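Local coordinates for iron transport multicopper oxidase FET3 (Saccharomyces cerevisiae, PDB 1ZPU), which oxidises ferrous to ferric iron at the expense of molecular oxygen, using four bound coppers, so that yeast can take iron up with high affinity, at residues F5-G10 against I25-Q30; Y47-M52 against G86-Y91; W33-V38 against K117-I122; T55-H60 against Y104-D109. All blocks are in the same frame, centred on the assembly; numbering follows the deposited sequence.

Interaction 1: F5-G10 against I25-Q30; sequences FNWTTG and ITCNGQ. With NAG (2-acetamido-2-deoxy-beta-D-glucopyranose), chain B.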
# COMPACT_ATOMS: atom_id res chain seq x y z
N PHE A 5 -4.63 -0.97 22.49
CA PHE A 5 -5.89 -0.53 21.92
C PHE A 5 -6.91 -1.66 21.89
O PHE A 5 -6.56 -2.81 21.63
CB PHE A 5 -5.70 -0.04 20.48
CG PHE A 5 -4.83 1.17 20.37
CD1 PHE A 5 -3.45 1.04 20.20
CD2 PHE A 5 -5.37 2.45 20.44
CE1 PHE A 5 -2.63 2.18 20.11
CE2 PHE A 5 -4.56 3.58 20.34
CZ PHE A 5 -3.19 3.44 20.18
N ASN A 6 -8.16 -1.33 22.16
CA ASN A 6 -9.22 -2.28 21.94
C ASN A 6 -10.21 -1.76 20.89
O ASN A 6 -11.04 -0.90 21.17
CB ASN A 6 -9.93 -2.65 23.22
CG ASN A 6 -11.11 -3.56 22.96
OD1 ASN A 6 -11.08 -4.41 22.05
ND2 ASN A 6 -12.18 -3.36 23.71
N TRP A 7 -10.10 -2.30 19.68
CA TRP A 7 -10.92 -1.86 18.56
C TRP A 7 -11.83 -2.93 18.00
O TRP A 7 -11.40 -4.06 17.74
CB TRP A 7 -10.06 -1.39 17.41
CG TRP A 7 -9.21 -0.24 17.70
CD1 TRP A 7 -9.36 0.67 18.69
CD2 TRP A 7 -8.07 0.17 16.95
NE1 TRP A 7 -8.37 1.61 18.63
CE2 TRP A 7 -7.56 1.32 17.56
CE3 TRP A 7 -7.42 -0.34 15.82
CZ2 TRP A 7 -6.42 1.98 17.08
CZ3 TRP A 7 -6.29 0.31 15.34
CH2 TRP A 7 -5.81 1.46 15.97
N THR A 8 -13.09 -2.55 17.79
CA THR A 8 -14.10 -3.44 17.23
C THR A 8 -14.69 -2.86 15.95
O THR A 8 -15.18 -1.72 15.93
CB THR A 8 -15.24 -3.69 18.24
OG1 THR A 8 -14.69 -4.25 19.44
CG2 THR A 8 -16.26 -4.63 17.65
N THR A 9 -14.62 -3.65 14.88
CA THR A 9 -15.19 -3.28 13.60
C THR A 9 -16.70 -3.27 13.66
O THR A 9 -17.32 -4.03 14.41
CB THR A 9 -14.80 -4.25 12.47
OG1 THR A 9 -15.20 -5.58 12.83
CG2 THR A 9 -13.31 -4.23 12.20
N GLY A 10 -17.30 -2.39 12.85
CA GLY A 10 -18.74 -2.30 12.75
C GLY A 10 -19.17 -1.52 11.53
O GLY A 10 -18.34 -0.99 10.81
N ILE A 25 -17.17 1.52 7.59
CA ILE A 25 -16.64 0.66 8.66
C ILE A 25 -16.15 1.47 9.87
O ILE A 25 -15.19 2.24 9.77
CB ILE A 25 -15.53 -0.30 8.19
CG1 ILE A 25 -15.90 -0.93 6.84
CG2 ILE A 25 -15.33 -1.42 9.22
CD1 ILE A 25 -14.94 -2.02 6.37
N THR A 26 -16.80 1.28 11.01
CA THR A 26 -16.49 2.03 12.20
C THR A 26 -15.51 1.32 13.13
O THR A 26 -15.36 0.11 13.05
CB THR A 26 -17.78 2.36 12.95
OG1 THR A 26 -18.54 1.17 13.13
CG2 THR A 26 -18.60 3.36 12.15
N CYS A 27 -14.86 2.09 13.99
CA CYS A 27 -14.04 1.57 15.05
C CYS A 27 -14.71 1.91 16.38
O CYS A 27 -14.80 3.08 16.75
CB CYS A 27 -12.65 2.21 14.98
SG CYS A 27 -11.59 1.82 16.38
N ASN A 28 -15.17 0.89 17.11
CA ASN A 28 -15.95 1.09 18.35
C ASN A 28 -17.11 2.07 18.18
O ASN A 28 -17.37 2.90 19.04
CB ASN A 28 -15.05 1.55 19.50
CG ASN A 28 -13.94 0.57 19.81
OD1 ASN A 28 -13.99 -0.60 19.43
ND2 ASN A 28 -12.94 1.05 20.53
N GLY A 29 -17.79 1.98 17.04
CA GLY A 29 -18.87 2.91 16.72
C GLY A 29 -18.44 4.27 16.19
O GLY A 29 -19.31 5.09 15.87
N GLN A 30 -17.14 4.52 16.07
CA GLN A 30 -16.65 5.85 15.67
C GLN A 30 -16.07 5.87 14.27
O GLN A 30 -15.51 4.88 13.80
CB GLN A 30 -15.62 6.37 16.67
CG GLN A 30 -15.99 6.12 18.11
CD GLN A 30 -17.31 6.76 18.48
OE1 GLN A 30 -18.21 6.09 18.99
NE2 GLN A 30 -17.44 8.05 18.21
C1 NAG B . -12.41 -4.39 24.69
C2 NAG B . -11.95 -5.70 25.35
C3 NAG B . -13.09 -6.69 25.75
C4 NAG B . -14.43 -6.01 26.05
C5 NAG B . -14.63 -4.87 25.06
C6 NAG B . -15.98 -4.16 25.19
C7 NAG B . -10.06 -7.22 24.94
C8 NAG B . -9.87 -8.49 24.14
N2 NAG B . -11.00 -6.37 24.48
O3 NAG B . -12.69 -7.47 26.86
O4 NAG B . -15.49 -6.93 25.93
O5 NAG B . -13.59 -3.97 25.33
O6 NAG B . -16.38 -3.73 23.90
O7 NAG B . -9.37 -6.99 25.94
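The shortest polar bond between F5-G10 and I25-Q30 runs from T8 N to N28 OD1, 2.7 Å long, with the donor tilted out of the carbonyl plane. The other end of the same amide is engaged as well: N28 ND2 donates to N6 O at 2.8 Å, nearly straight (168°) and in the plane of both the amide and the acceptor carbonyl. N28 CG sits anti to its own carbonyl carbon and beside the backbone N (chi1 -59°), which starts the side chain on its way back to strand 2-14. The backbone of N28 adds a third link, its N to T8 O at 2.9 Å, and farther along T26 N donates to G10 O while the return bond from G10 N is weak. C27 SG makes a sulfur-aromatic contact over one face of the W7 indole, 3.6 Å from the centroid of the five-membered ring, and F5 CB rests on the opposite face. The indole continues inward to Y104 and P34. An alanine in place of W7 would probably leave C27 SG without its aromatic face and open a gap in front of Y104 and P34. N6 ND2, meanwhile, carries an N-linked sugar. The hairpin thus illustrates how a side-chain amide can mimic a peptide group: strand 22-27 gives way to a type I' turn at C27-Q30, yet N28 goes on supplying a donor and an acceptor to the peptides flanking W7.

Interaction 2: Y47-M52 against G86-Y91; sequences YLTNGM and GSTMLY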
# COMPACT_ATOMS: atom_id res chain seq x y z
N TYR A 47 -5.89 -5.13 20.11
CA TYR A 47 -6.90 -6.17 20.12
C TYR A 47 -7.94 -5.82 19.09
O TYR A 47 -8.79 -4.96 19.34
CB TYR A 47 -7.57 -6.26 21.49
CG TYR A 47 -6.70 -6.83 22.56
CD1 TYR A 47 -5.98 -6.00 23.42
CD2 TYR A 47 -6.57 -8.21 22.71
CE1 TYR A 47 -5.16 -6.54 24.42
CE2 TYR A 47 -5.76 -8.75 23.70
CZ TYR A 47 -5.05 -7.91 24.55
OH TYR A 47 -4.24 -8.43 25.53
N LEU A 48 -7.88 -6.46 17.93
CA LEU A 48 -8.90 -6.23 16.90
C LEU A 48 -9.99 -7.28 17.03
O LEU A 48 -9.71 -8.48 17.06
CB LEU A 48 -8.30 -6.26 15.50
CG LEU A 48 -8.86 -5.34 14.40
CD1 LEU A 48 -8.42 -5.86 13.05
CD2 LEU A 48 -10.35 -5.17 14.42
N THR A 49 -11.23 -6.82 17.13
CA THR A 49 -12.36 -7.71 17.19
C THR A 49 -13.24 -7.52 15.98
O THR A 49 -13.69 -6.42 15.69
CB THR A 49 -13.20 -7.49 18.46
OG1 THR A 49 -12.35 -7.59 19.60
CG2 THR A 49 -14.32 -8.54 18.56
N ASN A 50 -13.49 -8.61 15.27
CA ASN A 50 -14.42 -8.60 14.15
C ASN A 50 -15.86 -8.58 14.64
O ASN A 50 -16.39 -9.60 15.08
CB ASN A 50 -14.18 -9.83 13.26
CG ASN A 50 -14.94 -9.75 11.96
OD1 ASN A 50 -15.76 -8.85 11.76
ND2 ASN A 50 -14.68 -10.69 11.06
N GLY A 51 -16.49 -7.41 14.56
CA GLY A 51 -17.89 -7.26 14.96
C GLY A 51 -18.82 -7.15 13.77
O GLY A 51 -20.00 -6.81 13.93
N MET A 52 -18.29 -7.43 12.58
CA MET A 52 -19.08 -7.42 11.35
C MET A 52 -19.76 -8.77 11.19
O MET A 52 -19.22 -9.79 11.59
CB MET A 52 -18.21 -7.12 10.13
CG MET A 52 -17.95 -5.68 9.93
SD MET A 52 -16.43 -5.36 8.98
CE MET A 52 -15.34 -6.64 9.63
N GLY A 86 -16.82 -12.34 15.38
CA GLY A 86 -16.82 -12.69 16.79
C GLY A 86 -15.43 -12.84 17.39
O GLY A 86 -15.25 -12.68 18.60
N SER A 87 -14.45 -13.15 16.54
CA SER A 87 -13.09 -13.42 16.99
C SER A 87 -12.25 -12.15 17.23
O SER A 87 -12.55 -11.08 16.70
CB SER A 87 -12.38 -14.38 16.03
OG SER A 87 -12.97 -15.68 16.10
N THR A 88 -11.21 -12.30 18.04
CA THR A 88 -10.34 -11.20 18.42
C THR A 88 -8.89 -11.60 18.17
O THR A 88 -8.39 -12.54 18.77
CB THR A 88 -10.46 -10.88 19.94
OG1 THR A 88 -11.81 -10.55 20.27
CG2 THR A 88 -9.54 -9.72 20.33
N MET A 89 -8.22 -10.88 17.28
CA MET A 89 -6.79 -11.09 17.09
C MET A 89 -5.97 -10.01 17.79
O MET A 89 -6.33 -8.83 17.76
CB MET A 89 -6.45 -11.23 15.60
CG MET A 89 -4.98 -11.03 15.25
SD MET A 89 -4.31 -11.99 13.87
CE MET A 89 -5.71 -12.13 12.78
N LEU A 90 -4.91 -10.43 18.46
CA LEU A 90 -3.99 -9.51 19.10
C LEU A 90 -2.79 -9.28 18.21
O LEU A 90 -2.05 -10.22 17.90
CB LEU A 90 -3.58 -10.01 20.48
CG LEU A 90 -2.46 -9.24 21.20
CD1 LEU A 90 -2.83 -7.77 21.47
CD2 LEU A 90 -2.10 -9.95 22.48
N TYR A 91 -2.61 -8.04 17.79
CA TYR A 91 -1.43 -7.62 17.06
C TYR A 91 -0.45 -7.03 18.06
O TYR A 91 -0.71 -5.99 18.66
CB TYR A 91 -1.81 -6.61 15.96
CG TYR A 91 -2.58 -7.22 14.80
CD1 TYR A 91 -3.97 -7.17 14.75
CD2 TYR A 91 -1.92 -7.88 13.77
CE1 TYR A 91 -4.69 -7.75 13.69
CE2 TYR A 91 -2.62 -8.46 12.70
CZ TYR A 91 -4.01 -8.39 12.67
OH TYR A 91 -4.70 -8.97 11.61
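From its CB outward, the side chain of Y47 runs past T88 and then across L90. CB and CD2 each lie 4.1 Å from T88 CG2, the methyl standing at the ring edge, near its plane. L90 CD1 sits over the centre of the ring, 3.7 Å from the centroid and only 8° off the normal, a CH-pi contact. At the tip, Y47 OH comes to 4.0 Å from L90 CD2. L90 CG is anti to the backbone N (chi1 172°), and chi2 near 61° then carries CD1 over the ring. An alanine at Y47 would probably leave L90 CD1 without the ring face it rests on and take away the ring that N-linked sugars touch beside T88 and L90. On the face of the sheet that carries Y47 and L90, T49 OG1 and T88 OG1 share a hydrogen bond of 3.1 Å in which either may donate. The other face is apolar at L48, whose CD1 approaches Y91 CE1 at 4.2 Å, while Y91 OH is held by Q80 and the backbone of M59. L48 N donates to M89 O and M89 N to L48 O, both at 2.8 Å. Beyond the regular pairing, N50 N donates to S87 O and G86 N to N50 O, so the link survives into the loops. N50 OD1 accepts from M52 N in an Asx turn, and its ND2 is bound by the carbonyls of I83 and T55. N495 meets the outer side of strand 88-94 at L90 N and T88 O. Such an antiparallel pair closing one sheet of a beta sandwich is a feature of the cupredoxin-like domains from which multicopper oxidases are built.

Interaction 3: W33-V38 against K117-I122; sequences WPDITV and KGLFII. With NAG (2-acetamido-2-deoxy-beta-D-glucopyranose), chain G; NAG (2-acetamido-2-deoxy-beta-D-glucopyranose), chain C.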
# COMPACT_ATOMS: atom_id res chain seq x y z
N TRP A 33 -11.52 6.11 11.69
CA TRP A 33 -10.63 5.33 12.55
C TRP A 33 -9.53 6.20 13.17
O TRP A 33 -9.16 7.23 12.60
CB TRP A 33 -10.05 4.16 11.77
CG TRP A 33 -11.03 3.03 11.62
CD1 TRP A 33 -12.23 3.06 10.96
CD2 TRP A 33 -10.90 1.72 12.16
NE1 TRP A 33 -12.85 1.84 11.06
CE2 TRP A 33 -12.06 1.00 11.79
CE3 TRP A 33 -9.92 1.08 12.92
CZ2 TRP A 33 -12.26 -0.33 12.17
CZ3 TRP A 33 -10.12 -0.24 13.29
CH2 TRP A 33 -11.29 -0.93 12.91
N PRO A 34 -9.00 5.81 14.34
CA PRO A 34 -8.02 6.64 15.03
C PRO A 34 -6.66 6.67 14.35
O PRO A 34 -6.37 5.81 13.51
CB PRO A 34 -7.87 5.94 16.38
CG PRO A 34 -8.20 4.52 16.09
CD PRO A 34 -9.30 4.58 15.09
N ASP A 35 -5.82 7.63 14.70
CA ASP A 35 -4.42 7.59 14.30
C ASP A 35 -3.54 7.21 15.47
O ASP A 35 -3.78 7.66 16.60
CB ASP A 35 -3.96 8.93 13.72
CG ASP A 35 -4.89 9.44 12.62
OD1 ASP A 35 -5.19 8.69 11.65
OD2 ASP A 35 -5.30 10.62 12.74
N ILE A 36 -2.53 6.38 15.22
CA ILE A 36 -1.57 5.99 16.25
C ILE A 36 -0.30 6.82 16.14
O ILE A 36 0.24 6.99 15.05
CB ILE A 36 -1.21 4.50 16.15
CG1 ILE A 36 -2.45 3.63 16.30
CG2 ILE A 36 -0.22 4.13 17.23
CD1 ILE A 36 -2.26 2.21 15.77
N THR A 37 0.18 7.31 17.28
CA THR A 37 1.47 7.98 17.33
C THR A 37 2.31 7.36 18.44
O THR A 37 1.90 7.36 19.61
CB THR A 37 1.31 9.51 17.50
OG1 THR A 37 0.47 10.02 16.46
CG2 THR A 37 2.64 10.22 17.43
N VAL A 38 3.45 6.79 18.07
CA VAL A 38 4.34 6.16 19.05
C VAL A 38 5.78 6.67 18.89
O VAL A 38 6.10 7.37 17.92
CB VAL A 38 4.30 4.61 18.99
CG1 VAL A 38 2.88 4.11 19.15
CG2 VAL A 38 4.88 4.10 17.68
N LYS A 117 -9.09 2.28 7.95
CA LYS A 117 -7.75 2.77 7.64
C LYS A 117 -7.47 4.02 8.48
O LYS A 117 -8.39 4.75 8.85
CB LYS A 117 -7.62 3.09 6.15
CG LYS A 117 -8.61 4.15 5.66
CD LYS A 117 -8.87 4.07 4.16
CE LYS A 117 -9.28 5.43 3.56
NZ LYS A 117 -9.92 5.24 2.21
N GLY A 118 -6.20 4.25 8.78
CA GLY A 118 -5.77 5.27 9.71
C GLY A 118 -4.27 5.44 9.64
O GLY A 118 -3.57 4.59 9.11
N LEU A 119 -3.78 6.55 10.18
CA LEU A 119 -2.36 6.85 10.15
C LEU A 119 -1.58 6.26 11.33
O LEU A 119 -2.10 6.10 12.42
CB LEU A 119 -2.14 8.37 10.10
CG LEU A 119 -2.71 9.14 8.91
CD1 LEU A 119 -2.19 10.55 8.94
CD2 LEU A 119 -2.35 8.51 7.59
N PHE A 120 -0.32 5.94 11.07
CA PHE A 120 0.57 5.38 12.08
C PHE A 120 1.86 6.17 12.02
O PHE A 120 2.65 6.01 11.08
CB PHE A 120 0.83 3.91 11.76
CG PHE A 120 1.44 3.13 12.90
CD1 PHE A 120 2.75 3.39 13.31
CD2 PHE A 120 0.71 2.12 13.53
CE1 PHE A 120 3.31 2.67 14.36
CE2 PHE A 120 1.26 1.39 14.59
CZ PHE A 120 2.56 1.66 15.00
N ILE A 121 2.08 7.03 13.02
CA ILE A 121 3.25 7.90 13.04
C ILE A 121 4.24 7.47 14.09
O ILE A 121 3.88 7.29 15.26
CB ILE A 121 2.86 9.40 13.25
CG1 ILE A 121 2.60 10.06 11.92
CG2 ILE A 121 3.97 10.17 13.91
CD1 ILE A 121 1.20 9.89 11.43
N ILE A 122 5.49 7.31 13.67
CA ILE A 122 6.58 7.05 14.61
C ILE A 122 7.54 8.23 14.63
O ILE A 122 8.11 8.59 13.59
CB ILE A 122 7.34 5.75 14.25
CG1 ILE A 122 6.37 4.58 14.09
CG2 ILE A 122 8.39 5.44 15.30
CD1 ILE A 122 6.94 3.43 13.31
C1 NAG G . -6.26 15.74 9.16
C2 NAG G . -6.11 17.06 9.92
C3 NAG G . -4.84 17.05 10.77
C4 NAG G . -4.71 15.79 11.63
C5 NAG G . -4.95 14.57 10.78
C6 NAG G . -5.07 13.38 11.71
C7 NAG G . -6.86 19.26 9.13
C8 NAG G . -6.56 20.48 8.30
N2 NAG G . -6.08 18.18 9.00
O3 NAG G . -4.87 18.17 11.61
O4 NAG G . -3.39 15.62 12.13
O5 NAG G . -6.17 14.69 10.09
O6 NAG G . -5.19 12.18 10.99
O7 NAG G . -7.81 19.28 9.91
C1 NAG C . -3.15 16.08 13.47
C2 NAG C . -1.83 15.45 13.91
C3 NAG C . -1.46 15.94 15.30
C4 NAG C . -1.51 17.46 15.45
C5 NAG C . -2.78 18.01 14.82
C6 NAG C . -2.71 19.53 14.68
C7 NAG C . -1.32 13.22 13.06
C8 NAG C . -1.66 11.76 13.13
N2 NAG C . -1.92 14.00 13.95
O3 NAG C . -0.18 15.46 15.63
O4 NAG C . -1.57 17.75 16.83
O5 NAG C . -3.00 17.48 13.53
O6 NAG C . -3.89 19.98 14.04
O7 NAG C . -0.53 13.65 12.21
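I36 is bonded through both its N and its O to the neighbouring strand: I121 N donates to I36 O at 2.7 Å, almost straight (174°), and I36 N donates to L119 O at 2.8 Å. V38 N donates in turn to I121 O. Where the regular parallel pairing would start, a carboxylate takes over. D35 OD1 accepts from L119 N at 3.0 Å on its anti side, somewhat out of the carboxylate plane, while the carbonyl of P34 is bound instead by Y104 OH. D35 OD2 faces O6 of an N-linked sugar, though the modelled separation is too short to be trusted in detail. Packing then divides between the two faces. On one, F120 CG is anti to its backbone N (chi1 -165°), and the end of the side chain comes nearer to strand 36-39: I36 CD1 lies 3.7 Å from F120 CD2, I36 CG2 stands over the rim of one ring face, and V38 CG2 is 3.9 Å from F120 CE1. V38 CG2 also touches I122 CG1, which lies at the edge of the F120 ring, in its plane. On the other face T37 and I121 stand side by side, their CG2 methyls 3.8 Å apart, and I121 CD1 meets the acetyl methyl of a sugar. Strand 36-39 is one of the two outermost strands of its sheet, with strand 117-123 lodged between it and strand 100-105; I36, V38 and F120 look across to W7, V44 and I46 in the facing sheet.

Interaction 4: T55-H60 against Y104-D109; sequences TNTSMH and YHSHTD. With CU1 (copper (I) ion), chain D; CU1 (copper (I) ion), chain E; CU1 (copper (I) ion), chain F; NAG (2-acetamido-2-deoxy-beta-D-glucopyranose), chain J.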
# COMPACT_ATOMS: atom_id res chain seq x y z
N THR A 55 -18.45 -10.73 7.10
CA THR A 55 -17.13 -10.66 6.48
C THR A 55 -16.04 -11.16 7.43
O THR A 55 -16.23 -11.18 8.65
CB THR A 55 -16.78 -9.22 6.10
OG1 THR A 55 -17.95 -8.40 6.15
CG2 THR A 55 -16.15 -9.17 4.71
N ASN A 56 -14.90 -11.56 6.87
CA ASN A 56 -13.67 -11.69 7.65
C ASN A 56 -12.98 -10.31 7.80
O ASN A 56 -13.41 -9.35 7.16
CB ASN A 56 -12.74 -12.73 7.01
CG ASN A 56 -13.31 -14.16 7.07
OD1 ASN A 56 -14.03 -14.51 8.01
ND2 ASN A 56 -12.95 -15.00 6.08
N THR A 57 -11.96 -10.21 8.66
CA THR A 57 -11.13 -8.99 8.73
C THR A 57 -9.65 -9.30 8.92
O THR A 57 -9.27 -10.43 9.20
CB THR A 57 -11.52 -8.02 9.88
OG1 THR A 57 -12.81 -8.34 10.41
CG2 THR A 57 -11.49 -6.58 9.40
N SER A 58 -8.83 -8.26 8.78
CA SER A 58 -7.42 -8.33 9.12
C SER A 58 -6.97 -6.90 9.22
O SER A 58 -7.73 -6.00 8.84
CB SER A 58 -6.64 -9.02 8.02
OG SER A 58 -6.99 -8.47 6.77
N MET A 59 -5.77 -6.68 9.73
CA MET A 59 -5.18 -5.34 9.78
C MET A 59 -3.72 -5.44 9.49
O MET A 59 -3.01 -6.24 10.10
CB MET A 59 -5.38 -4.70 11.15
CG MET A 59 -4.97 -3.23 11.23
SD MET A 59 -5.93 -2.32 12.47
CE MET A 59 -5.46 -3.22 13.93
N HIS A 60 -3.27 -4.63 8.53
CA HIS A 60 -1.89 -4.59 8.12
C HIS A 60 -1.32 -3.22 8.44
O HIS A 60 -1.99 -2.22 8.21
CB HIS A 60 -1.79 -4.86 6.63
CG HIS A 60 -0.46 -4.50 6.03
ND1 HIS A 60 0.73 -4.96 6.54
CD2 HIS A 60 -0.15 -3.76 4.95
CE1 HIS A 60 1.73 -4.49 5.81
NE2 HIS A 60 1.22 -3.77 4.84
N TYR A 104 -2.11 2.22 8.67
CA TYR A 104 -2.63 0.89 8.81
C TYR A 104 -3.94 0.78 8.05
O TYR A 104 -4.72 1.73 7.98
CB TYR A 104 -2.83 0.58 10.28
CG TYR A 104 -3.94 1.32 10.96
CD1 TYR A 104 -5.23 0.79 11.00
CD2 TYR A 104 -3.71 2.54 11.60
CE1 TYR A 104 -6.25 1.46 11.64
CE2 TYR A 104 -4.74 3.23 12.24
CZ TYR A 104 -6.01 2.68 12.26
OH TYR A 104 -7.05 3.33 12.91
N HIS A 105 -4.18 -0.38 7.45
CA HIS A 105 -5.43 -0.63 6.74
C HIS A 105 -5.79 -2.10 6.83
O HIS A 105 -4.92 -2.95 7.04
CB HIS A 105 -5.32 -0.21 5.27
CG HIS A 105 -4.21 -0.87 4.51
ND1 HIS A 105 -4.33 -2.12 3.93
CD2 HIS A 105 -2.96 -0.43 4.20
CE1 HIS A 105 -3.20 -2.43 3.32
NE2 HIS A 105 -2.35 -1.42 3.47
N SER A 106 -7.07 -2.40 6.67
CA SER A 106 -7.53 -3.77 6.53
C SER A 106 -6.86 -4.38 5.31
O SER A 106 -6.68 -3.70 4.30
CB SER A 106 -9.04 -3.80 6.35
OG SER A 106 -9.49 -5.08 5.94
N HIS A 107 -6.49 -5.64 5.39
CA HIS A 107 -5.93 -6.32 4.22
C HIS A 107 -6.87 -7.41 3.68
O HIS A 107 -6.44 -8.29 2.93
CB HIS A 107 -4.55 -6.90 4.54
CG HIS A 107 -3.58 -6.76 3.41
ND1 HIS A 107 -3.58 -7.61 2.32
CD2 HIS A 107 -2.57 -5.88 3.20
CE1 HIS A 107 -2.62 -7.24 1.49
NE2 HIS A 107 -2.00 -6.19 1.99
N THR A 108 -8.16 -7.35 4.05
CA THR A 108 -9.13 -8.28 3.50
C THR A 108 -9.56 -7.78 2.12
O THR A 108 -8.72 -7.26 1.39
CB THR A 108 -10.25 -8.61 4.51
OG1 THR A 108 -9.64 -9.16 5.69
CG2 THR A 108 -11.20 -9.65 3.96
N ASP A 109 -10.83 -7.96 1.73
CA ASP A 109 -11.25 -7.81 0.32
C ASP A 109 -11.03 -6.37 -0.17
O ASP A 109 -9.93 -6.00 -0.58
CB ASP A 109 -12.71 -8.26 0.16
CG ASP A 109 -12.89 -9.83 0.19
OD1 ASP A 109 -12.63 -10.49 -0.86
OD2 ASP A 109 -13.33 -10.39 1.25
CU CU1 D . -0.64 -0.87 2.45
CU CU1 E . 2.64 -3.05 3.50
CU CU1 F . -0.15 -5.78 1.11
C1 NAG J . -14.07 -15.76 5.56
C2 NAG J . -14.65 -15.87 4.14
C3 NAG J . -15.01 -17.31 3.75
C4 NAG J . -13.92 -18.32 4.14
C5 NAG J . -13.36 -18.10 5.54
C6 NAG J . -11.84 -17.90 5.53
C7 NAG J . -15.66 -13.96 3.00
C8 NAG J . -16.18 -14.17 1.60
N2 NAG J . -15.79 -14.98 3.88
O3 NAG J . -15.18 -17.39 2.34
O4 NAG J . -14.47 -19.61 4.07
O5 NAG J . -14.06 -17.03 6.19
O6 NAG J . -11.18 -19.05 5.03
O7 NAG J . -15.12 -12.88 3.29
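H60, H105 and H107 each bind a different copper through NE2, every bond being 2.1 Å long. H60 serves the type 2 copper together with H395. H105 joins H62 and H464 at one type 3 copper, and H107 joins H397 and H462 at the other. The three rings also pack in offset edge-to-face pairs. H60 turns its edge toward the face of H105, the planes 80° apart and H60 CD2 3.5 Å from H105 NE2, while H107 presents its own edge to the face of H60. H60 CG is anti to the backbone N (chi1 165°), whereas H105 CG lies between the backbone N and the carbonyl carbon (chi1 57°); the two side chains lie side by side, pointing the same way. Behind the metals, the other ring nitrogens of H105 and H60 are anchored to carbonyls. H105 ND1 donates to S106 O at 2.9 Å, in the imidazole plane but well above the carbonyl plane, and H60 ND1 is bound to D73 O; with the copper bond, each probably helps to fix the rotation of its ring. The backbones are joined in turn, H60 N donating to H105 O at 2.8 Å and H105 N returning to H60 O. Farther out, S58 OG and T108 OG1 share a hydrogen bond of 2.9 Å, and S58 OG also receives a weak one from H107 N. S106 OG accepts from T108 N, an ST turn just after H105. M59 SD approaches Y104 CD1 obliquely at 3.5 Å, a Met-aromatic contact. Two His-X-His motifs, H60 with H62 and H105 with H107, contribute here to the trinuclear copper cluster of the multicopper oxidases.

Interaction 4 holds part of the copper site, three of whose ligands are H60, H105 and H107, and the other three contacts lie around it in the same domain. Interactions 1 and 2 belong to one sheet, their centres 10 Å apart: T49 N meets W7 O at 2.8 Å, and T9 OG1 reaches G51 N at 2.8 Å. Interactions 3 and 4 meet in the facing sheet, where G118 O lies 2.8 Å from Y104 N. Bridges run between the sheets as well, with W33 NE1 of interaction 3 at 2.7 Å from I25 O of interaction 1. M59 CE packs at 3.9 Å against W7 CZ3. Interaction 2 comes close to the metal ligands too, the side chain of Y91 lying about 7 Å from those of H60 and H107.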